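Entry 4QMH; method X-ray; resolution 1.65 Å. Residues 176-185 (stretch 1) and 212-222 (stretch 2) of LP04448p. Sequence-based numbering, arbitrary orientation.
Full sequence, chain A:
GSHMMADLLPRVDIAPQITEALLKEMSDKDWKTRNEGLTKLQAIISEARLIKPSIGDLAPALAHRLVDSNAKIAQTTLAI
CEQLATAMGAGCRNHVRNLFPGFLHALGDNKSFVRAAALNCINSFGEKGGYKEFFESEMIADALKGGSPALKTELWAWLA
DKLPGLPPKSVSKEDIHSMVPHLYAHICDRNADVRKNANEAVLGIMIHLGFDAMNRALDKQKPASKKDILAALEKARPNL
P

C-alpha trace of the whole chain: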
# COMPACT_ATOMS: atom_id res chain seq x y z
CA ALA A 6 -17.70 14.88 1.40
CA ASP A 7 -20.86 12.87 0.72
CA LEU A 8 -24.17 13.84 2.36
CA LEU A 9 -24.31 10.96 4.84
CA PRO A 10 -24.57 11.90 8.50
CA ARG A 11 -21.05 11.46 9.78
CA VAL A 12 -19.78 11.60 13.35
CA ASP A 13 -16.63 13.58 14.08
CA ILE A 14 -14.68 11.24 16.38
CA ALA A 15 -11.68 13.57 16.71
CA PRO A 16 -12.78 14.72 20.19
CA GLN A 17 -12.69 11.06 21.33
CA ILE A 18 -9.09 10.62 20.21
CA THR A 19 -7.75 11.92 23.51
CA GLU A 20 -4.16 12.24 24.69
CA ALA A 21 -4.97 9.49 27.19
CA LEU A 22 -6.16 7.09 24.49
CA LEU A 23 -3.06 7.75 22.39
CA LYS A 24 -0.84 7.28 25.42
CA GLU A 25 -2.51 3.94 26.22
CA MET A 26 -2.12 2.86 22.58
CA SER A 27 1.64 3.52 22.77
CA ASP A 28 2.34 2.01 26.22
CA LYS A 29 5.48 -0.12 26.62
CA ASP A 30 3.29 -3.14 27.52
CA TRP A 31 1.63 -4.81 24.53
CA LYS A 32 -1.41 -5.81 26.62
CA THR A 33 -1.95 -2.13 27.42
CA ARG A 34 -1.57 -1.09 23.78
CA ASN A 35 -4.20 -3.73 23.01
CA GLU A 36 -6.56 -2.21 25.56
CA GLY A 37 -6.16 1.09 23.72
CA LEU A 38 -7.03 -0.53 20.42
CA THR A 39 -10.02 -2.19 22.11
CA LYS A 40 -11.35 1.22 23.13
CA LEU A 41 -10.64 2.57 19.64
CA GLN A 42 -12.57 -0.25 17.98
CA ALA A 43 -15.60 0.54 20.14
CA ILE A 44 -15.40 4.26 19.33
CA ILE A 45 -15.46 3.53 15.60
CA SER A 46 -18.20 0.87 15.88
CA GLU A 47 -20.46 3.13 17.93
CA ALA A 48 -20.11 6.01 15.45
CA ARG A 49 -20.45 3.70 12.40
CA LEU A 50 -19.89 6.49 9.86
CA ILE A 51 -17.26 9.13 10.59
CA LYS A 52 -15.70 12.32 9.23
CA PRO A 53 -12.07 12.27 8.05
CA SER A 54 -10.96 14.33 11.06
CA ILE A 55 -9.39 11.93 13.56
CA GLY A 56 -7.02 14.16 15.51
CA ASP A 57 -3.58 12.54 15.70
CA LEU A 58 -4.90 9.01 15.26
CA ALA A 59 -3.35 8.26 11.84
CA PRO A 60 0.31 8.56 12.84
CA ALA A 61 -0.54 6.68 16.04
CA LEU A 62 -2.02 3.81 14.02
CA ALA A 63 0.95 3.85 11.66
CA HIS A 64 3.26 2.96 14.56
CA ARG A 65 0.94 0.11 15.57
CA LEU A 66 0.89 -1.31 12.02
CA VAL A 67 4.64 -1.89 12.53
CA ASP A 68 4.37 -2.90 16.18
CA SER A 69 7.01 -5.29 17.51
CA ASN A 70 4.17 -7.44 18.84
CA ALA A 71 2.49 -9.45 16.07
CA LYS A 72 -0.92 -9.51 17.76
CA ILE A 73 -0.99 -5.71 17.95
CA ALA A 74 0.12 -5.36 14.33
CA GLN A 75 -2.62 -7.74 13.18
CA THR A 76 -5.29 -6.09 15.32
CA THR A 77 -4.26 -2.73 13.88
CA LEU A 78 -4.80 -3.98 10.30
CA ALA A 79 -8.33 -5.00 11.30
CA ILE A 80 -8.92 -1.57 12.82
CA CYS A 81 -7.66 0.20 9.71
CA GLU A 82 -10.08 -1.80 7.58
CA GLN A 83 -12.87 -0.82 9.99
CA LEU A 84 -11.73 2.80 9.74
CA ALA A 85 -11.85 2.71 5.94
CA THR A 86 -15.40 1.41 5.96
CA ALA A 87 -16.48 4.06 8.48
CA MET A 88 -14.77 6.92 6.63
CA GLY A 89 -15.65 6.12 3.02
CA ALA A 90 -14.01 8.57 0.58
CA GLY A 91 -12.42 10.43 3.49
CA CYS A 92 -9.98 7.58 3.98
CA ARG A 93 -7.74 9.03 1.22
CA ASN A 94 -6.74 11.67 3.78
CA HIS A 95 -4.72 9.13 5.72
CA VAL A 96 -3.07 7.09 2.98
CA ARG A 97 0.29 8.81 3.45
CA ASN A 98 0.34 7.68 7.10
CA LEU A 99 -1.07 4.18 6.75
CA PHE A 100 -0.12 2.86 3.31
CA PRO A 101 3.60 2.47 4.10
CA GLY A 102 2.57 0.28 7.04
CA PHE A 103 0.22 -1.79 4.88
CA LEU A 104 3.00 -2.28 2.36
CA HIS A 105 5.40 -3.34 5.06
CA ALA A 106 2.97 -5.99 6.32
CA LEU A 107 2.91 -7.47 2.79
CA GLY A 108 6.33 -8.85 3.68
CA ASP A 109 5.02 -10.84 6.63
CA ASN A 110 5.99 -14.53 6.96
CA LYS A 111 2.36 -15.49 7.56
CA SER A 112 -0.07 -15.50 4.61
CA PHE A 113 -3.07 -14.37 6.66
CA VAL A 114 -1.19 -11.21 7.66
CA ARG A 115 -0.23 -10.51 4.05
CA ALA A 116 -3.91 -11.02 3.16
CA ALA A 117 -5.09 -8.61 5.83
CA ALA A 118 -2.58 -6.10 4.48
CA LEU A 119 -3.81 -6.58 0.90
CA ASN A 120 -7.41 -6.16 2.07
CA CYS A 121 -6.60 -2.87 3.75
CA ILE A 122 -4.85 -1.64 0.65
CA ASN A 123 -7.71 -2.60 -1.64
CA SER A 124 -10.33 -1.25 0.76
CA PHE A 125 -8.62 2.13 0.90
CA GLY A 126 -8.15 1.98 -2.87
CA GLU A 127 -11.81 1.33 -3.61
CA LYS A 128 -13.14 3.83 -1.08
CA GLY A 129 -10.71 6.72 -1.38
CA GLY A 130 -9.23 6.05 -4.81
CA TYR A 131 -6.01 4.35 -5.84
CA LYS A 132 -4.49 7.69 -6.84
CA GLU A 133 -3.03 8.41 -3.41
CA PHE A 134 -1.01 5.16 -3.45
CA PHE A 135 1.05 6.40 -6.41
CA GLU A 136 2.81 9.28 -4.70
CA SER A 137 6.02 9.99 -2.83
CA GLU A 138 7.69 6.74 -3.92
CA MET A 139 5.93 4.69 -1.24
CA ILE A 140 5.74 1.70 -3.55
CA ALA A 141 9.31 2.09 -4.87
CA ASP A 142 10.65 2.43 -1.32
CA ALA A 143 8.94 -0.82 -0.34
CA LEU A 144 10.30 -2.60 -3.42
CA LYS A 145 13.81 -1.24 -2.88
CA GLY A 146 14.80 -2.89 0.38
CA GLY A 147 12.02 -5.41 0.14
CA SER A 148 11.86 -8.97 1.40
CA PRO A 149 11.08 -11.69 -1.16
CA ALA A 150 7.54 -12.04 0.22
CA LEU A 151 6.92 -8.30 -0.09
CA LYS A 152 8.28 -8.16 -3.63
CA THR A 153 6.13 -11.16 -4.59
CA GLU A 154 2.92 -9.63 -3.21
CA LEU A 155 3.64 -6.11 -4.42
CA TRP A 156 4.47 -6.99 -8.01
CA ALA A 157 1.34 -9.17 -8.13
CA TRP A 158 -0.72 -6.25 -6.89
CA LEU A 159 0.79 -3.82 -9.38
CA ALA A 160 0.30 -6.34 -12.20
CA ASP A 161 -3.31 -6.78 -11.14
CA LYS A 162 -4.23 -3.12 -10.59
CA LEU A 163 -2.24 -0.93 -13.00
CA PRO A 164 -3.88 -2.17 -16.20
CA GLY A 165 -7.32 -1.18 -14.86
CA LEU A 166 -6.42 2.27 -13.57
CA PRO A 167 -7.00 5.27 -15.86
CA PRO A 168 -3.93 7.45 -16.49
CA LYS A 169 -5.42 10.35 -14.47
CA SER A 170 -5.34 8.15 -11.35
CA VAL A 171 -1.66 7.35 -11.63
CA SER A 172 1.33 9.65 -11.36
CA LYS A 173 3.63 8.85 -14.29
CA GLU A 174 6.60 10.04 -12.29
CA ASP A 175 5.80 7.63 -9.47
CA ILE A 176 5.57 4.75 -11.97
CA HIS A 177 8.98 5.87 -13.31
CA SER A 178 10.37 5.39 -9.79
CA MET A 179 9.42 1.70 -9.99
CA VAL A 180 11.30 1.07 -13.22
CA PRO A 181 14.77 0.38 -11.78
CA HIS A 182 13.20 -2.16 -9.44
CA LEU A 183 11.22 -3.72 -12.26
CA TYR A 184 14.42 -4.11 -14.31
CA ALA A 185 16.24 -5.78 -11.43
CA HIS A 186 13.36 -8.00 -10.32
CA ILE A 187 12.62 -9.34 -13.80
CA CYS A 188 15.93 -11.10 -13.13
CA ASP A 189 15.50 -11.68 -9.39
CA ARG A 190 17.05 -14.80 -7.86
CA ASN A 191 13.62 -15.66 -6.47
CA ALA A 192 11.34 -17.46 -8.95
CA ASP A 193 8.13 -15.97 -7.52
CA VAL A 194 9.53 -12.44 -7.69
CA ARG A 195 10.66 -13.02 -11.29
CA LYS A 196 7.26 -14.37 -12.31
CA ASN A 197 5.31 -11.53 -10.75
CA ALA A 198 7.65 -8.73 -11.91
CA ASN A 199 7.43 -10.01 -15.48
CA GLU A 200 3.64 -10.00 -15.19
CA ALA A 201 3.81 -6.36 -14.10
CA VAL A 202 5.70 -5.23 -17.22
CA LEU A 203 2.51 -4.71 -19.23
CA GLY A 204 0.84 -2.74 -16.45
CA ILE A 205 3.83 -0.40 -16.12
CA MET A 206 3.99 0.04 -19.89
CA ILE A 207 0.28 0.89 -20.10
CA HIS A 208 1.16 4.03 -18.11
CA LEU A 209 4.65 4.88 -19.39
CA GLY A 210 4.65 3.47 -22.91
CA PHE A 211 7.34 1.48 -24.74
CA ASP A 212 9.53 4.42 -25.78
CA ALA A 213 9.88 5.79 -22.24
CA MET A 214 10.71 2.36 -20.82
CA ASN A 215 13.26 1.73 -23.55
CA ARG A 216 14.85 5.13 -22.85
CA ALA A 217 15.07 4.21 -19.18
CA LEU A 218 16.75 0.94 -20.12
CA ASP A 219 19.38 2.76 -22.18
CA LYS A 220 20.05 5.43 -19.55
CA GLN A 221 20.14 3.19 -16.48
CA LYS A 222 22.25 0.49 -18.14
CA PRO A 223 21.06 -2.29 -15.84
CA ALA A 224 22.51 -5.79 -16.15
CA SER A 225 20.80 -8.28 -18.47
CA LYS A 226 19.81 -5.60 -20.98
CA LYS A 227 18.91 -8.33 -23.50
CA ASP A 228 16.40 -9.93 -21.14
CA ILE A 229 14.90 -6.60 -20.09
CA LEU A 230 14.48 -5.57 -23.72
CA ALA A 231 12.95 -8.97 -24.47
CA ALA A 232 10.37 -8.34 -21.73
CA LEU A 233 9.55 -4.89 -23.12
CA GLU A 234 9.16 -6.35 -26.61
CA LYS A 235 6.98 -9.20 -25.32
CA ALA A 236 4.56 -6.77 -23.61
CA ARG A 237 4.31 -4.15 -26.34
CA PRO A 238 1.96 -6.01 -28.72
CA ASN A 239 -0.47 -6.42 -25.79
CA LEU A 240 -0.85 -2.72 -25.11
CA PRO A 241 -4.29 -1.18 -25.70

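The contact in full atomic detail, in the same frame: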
# COMPACT_ATOMS: atom_id res chain seq x y z
N ILE A 176 5.30 5.99 -11.22
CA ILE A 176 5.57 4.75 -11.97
C ILE A 176 7.04 4.70 -12.44
O ILE A 176 7.70 3.67 -12.34
CB ILE A 176 4.59 4.56 -13.14
CG1 ILE A 176 3.14 4.56 -12.64
CG2 ILE A 176 4.91 3.28 -13.91
CD1 ILE A 176 2.86 3.52 -11.58
N HIS A 177 7.56 5.82 -12.95
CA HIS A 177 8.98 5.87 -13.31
C HIS A 177 9.89 5.40 -12.17
O HIS A 177 10.89 4.74 -12.40
CB HIS A 177 9.40 7.28 -13.73
CG HIS A 177 9.22 7.57 -15.19
ND1 HIS A 177 10.10 7.13 -16.15
CD2 HIS A 177 8.27 8.28 -15.85
CE1 HIS A 177 9.70 7.55 -17.34
NE2 HIS A 177 8.59 8.24 -17.18
N SER A 178 9.54 5.75 -10.93
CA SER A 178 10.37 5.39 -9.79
C SER A 178 10.43 3.88 -9.57
O SER A 178 11.34 3.39 -8.90
CB SER A 178 9.91 6.11 -8.52
OG SER A 178 8.70 5.54 -8.02
N MET A 179 9.47 3.15 -10.14
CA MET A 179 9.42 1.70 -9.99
C MET A 179 10.30 1.00 -11.02
O MET A 179 10.65 -0.17 -10.87
CB MET A 179 8.00 1.20 -10.13
CG MET A 179 7.03 1.84 -9.16
SD MET A 179 5.35 1.31 -9.52
CE MET A 179 4.49 2.47 -8.45
N VAL A 180 10.64 1.72 -12.08
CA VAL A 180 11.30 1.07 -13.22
C VAL A 180 12.66 0.40 -12.90
O VAL A 180 12.93 -0.71 -13.34
CB VAL A 180 11.40 2.01 -14.43
CG1 VAL A 180 12.30 1.41 -15.50
CG2 VAL A 180 10.01 2.30 -15.00
N PRO A 181 13.52 1.07 -12.12
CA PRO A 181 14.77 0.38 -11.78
C PRO A 181 14.53 -0.92 -11.03
O PRO A 181 15.28 -1.89 -11.20
CB PRO A 181 15.49 1.38 -10.87
CG PRO A 181 14.96 2.72 -11.29
CD PRO A 181 13.51 2.47 -11.64
N HIS A 182 13.48 -0.96 -10.22
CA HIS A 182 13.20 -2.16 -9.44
C HIS A 182 12.60 -3.22 -10.35
O HIS A 182 12.90 -4.39 -10.23
CB HIS A 182 12.28 -1.84 -8.27
CG HIS A 182 12.78 -0.70 -7.44
ND1 HIS A 182 13.91 -0.79 -6.66
CD2 HIS A 182 12.33 0.57 -7.29
CE1 HIS A 182 14.13 0.36 -6.06
NE2 HIS A 182 13.18 1.21 -6.42
N LEU A 183 11.77 -2.79 -11.30
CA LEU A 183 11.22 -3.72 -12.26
C LEU A 183 12.37 -4.39 -13.03
O LEU A 183 12.39 -5.61 -13.22
CB LEU A 183 10.32 -2.98 -13.24
CG LEU A 183 9.71 -3.85 -14.35
CD1 LEU A 183 8.70 -4.79 -13.76
CD2 LEU A 183 9.06 -2.93 -15.36
N TYR A 184 13.33 -3.58 -13.48
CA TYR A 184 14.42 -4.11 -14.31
C TYR A 184 15.34 -5.06 -13.55
O TYR A 184 15.90 -6.00 -14.12
CB TYR A 184 15.21 -2.97 -14.95
CG TYR A 184 14.44 -2.23 -16.03
CD1 TYR A 184 13.19 -2.67 -16.45
CD2 TYR A 184 14.98 -1.10 -16.65
CE1 TYR A 184 12.49 -2.00 -17.44
CE2 TYR A 184 14.28 -0.42 -17.64
CZ TYR A 184 13.03 -0.89 -18.03
OH TYR A 184 12.32 -0.23 -19.01
N ALA A 185 15.48 -4.84 -12.25
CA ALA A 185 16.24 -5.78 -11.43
C ALA A 185 15.44 -7.05 -11.15
O ALA A 185 15.96 -8.16 -11.24
CB ALA A 185 16.65 -5.13 -10.13
N ASP A 212 8.41 3.52 -25.55
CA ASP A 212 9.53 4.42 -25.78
C ASP A 212 10.19 4.90 -24.48
O ASP A 212 11.41 4.89 -24.35
CB ASP A 212 9.10 5.61 -26.64
CG ASP A 212 8.80 5.22 -28.08
OD1 ASP A 212 9.19 4.11 -28.51
OD2 ASP A 212 8.20 6.05 -28.80
N ALA A 213 9.37 5.30 -23.52
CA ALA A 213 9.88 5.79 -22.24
C ALA A 213 10.61 4.68 -21.48
O ALA A 213 11.65 4.91 -20.86
CB ALA A 213 8.75 6.37 -21.39
N MET A 214 10.08 3.46 -21.55
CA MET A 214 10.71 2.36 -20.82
C MET A 214 12.02 1.97 -21.48
O MET A 214 13.00 1.66 -20.81
CB MET A 214 9.77 1.17 -20.70
CG MET A 214 8.55 1.50 -19.87
SD MET A 214 7.47 0.10 -19.57
CE MET A 214 8.45 -0.87 -18.42
N ASN A 215 12.04 2.01 -22.81
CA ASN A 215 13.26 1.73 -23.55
C ASN A 215 14.33 2.80 -23.30
O ASN A 215 15.52 2.48 -23.20
CB ASN A 215 12.95 1.59 -25.03
CG ASN A 215 14.12 1.09 -25.81
OD1 ASN A 215 14.54 -0.06 -25.65
ND2 ASN A 215 14.68 1.94 -26.67
N ARG A 216 13.92 4.06 -23.18
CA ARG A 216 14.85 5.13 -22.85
C ARG A 216 15.46 4.92 -21.47
O ARG A 216 16.66 5.13 -21.26
CB ARG A 216 14.17 6.50 -22.89
CG ARG A 216 13.93 7.03 -24.29
CD ARG A 216 13.62 8.52 -24.28
NE ARG A 216 12.36 8.83 -23.61
CZ ARG A 216 11.17 8.82 -24.22
NH1 ARG A 216 11.08 8.50 -25.50
NH2 ARG A 216 10.07 9.12 -23.54
N ALA A 217 14.62 4.50 -20.53
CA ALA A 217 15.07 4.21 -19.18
C ALA A 217 16.07 3.07 -19.18
O ALA A 217 17.05 3.09 -18.44
CB ALA A 217 13.87 3.89 -18.28
N LEU A 218 15.83 2.07 -20.02
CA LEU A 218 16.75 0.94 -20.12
C LEU A 218 18.12 1.41 -20.61
O LEU A 218 19.15 1.01 -20.08
CB LEU A 218 16.18 -0.12 -21.06
CG LEU A 218 17.09 -1.31 -21.37
CD1 LEU A 218 17.47 -2.07 -20.11
CD2 LEU A 218 16.40 -2.24 -22.37
N ASP A 219 18.13 2.26 -21.63
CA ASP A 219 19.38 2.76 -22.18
C ASP A 219 20.13 3.64 -21.18
O ASP A 219 21.35 3.54 -21.06
CB ASP A 219 19.12 3.55 -23.46
CG ASP A 219 18.71 2.67 -24.62
OD1 ASP A 219 19.07 1.47 -24.61
OD2 ASP A 219 18.03 3.17 -25.54
N LYS A 220 19.41 4.50 -20.48
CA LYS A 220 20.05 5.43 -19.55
C LYS A 220 20.58 4.74 -18.30
O LYS A 220 21.70 5.04 -17.85
CB LYS A 220 19.10 6.55 -19.15
CG LYS A 220 19.63 7.40 -18.00
CD LYS A 220 19.21 8.86 -18.10
CE LYS A 220 17.73 9.04 -17.81
NZ LYS A 220 17.35 10.49 -17.74
N GLN A 221 19.80 3.81 -17.75
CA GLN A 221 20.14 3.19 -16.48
C GLN A 221 21.16 2.06 -16.64
O GLN A 221 21.85 1.69 -15.69
CB GLN A 221 18.87 2.71 -15.77
CG GLN A 221 17.92 3.87 -15.44
CD GLN A 221 16.54 3.43 -14.98
OE1 GLN A 221 16.32 2.26 -14.68
NE2 GLN A 221 15.61 4.38 -14.92
N LYS A 222 21.27 1.53 -17.85
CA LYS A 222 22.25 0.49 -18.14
C LYS A 222 22.24 -0.63 -17.11
O LYS A 222 23.29 -1.01 -16.59
CB LYS A 222 23.65 1.09 -18.21
CG LYS A 222 23.83 2.18 -19.25
CD LYS A 222 25.27 2.67 -19.26
CE LYS A 222 25.54 3.55 -20.47
NZ LYS A 222 24.74 4.79 -20.45
O HOH W 1 12.82 5.26 -14.30

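Two helices cross here at 61° with their axes 10.8 Å apart at closest approach, and Tyr184 fills much of the space between them. With chi1 at m, its ring enters a hollow on the second helix lined by Met214, Ala217, Leu218 and Gln221, the classic knob in a hole. The fit is close: CE2 of Tyr184 lies 3.8 Å from Leu218 CA, so the ring reaches down to the backbone. At the bottom, the hydroxyl finds a polar partner in the backbone, and Tyr184 OH donates a hydrogen bond of 2.7 Å to Met214 O. That carbonyl also accepts the helical bond from Leu218 N (3.0 Å), so it serves both its own helix and the knob.

Around this plug the pieces are smaller. Val180 points at Ala217, with Val180 CG1 4.0 Å from Ala217 CB; the alanine methyl sits at one of the two closest backbone approaches, with Val180 CA and Ala217 CA 7.7 Å apart. Met214 leaves its helix sideways, then bends its tip inward at chi3 p, bringing Met214 CE to 3.7 Å from Leu183 CD2.

At the exposed margin, Gln221 lays OE1 3.7 Å from Pro181 CG, while a water bridges Gln221 NE2 (3.0 Å to the water O) and His177 O (2.8 Å to the same atom).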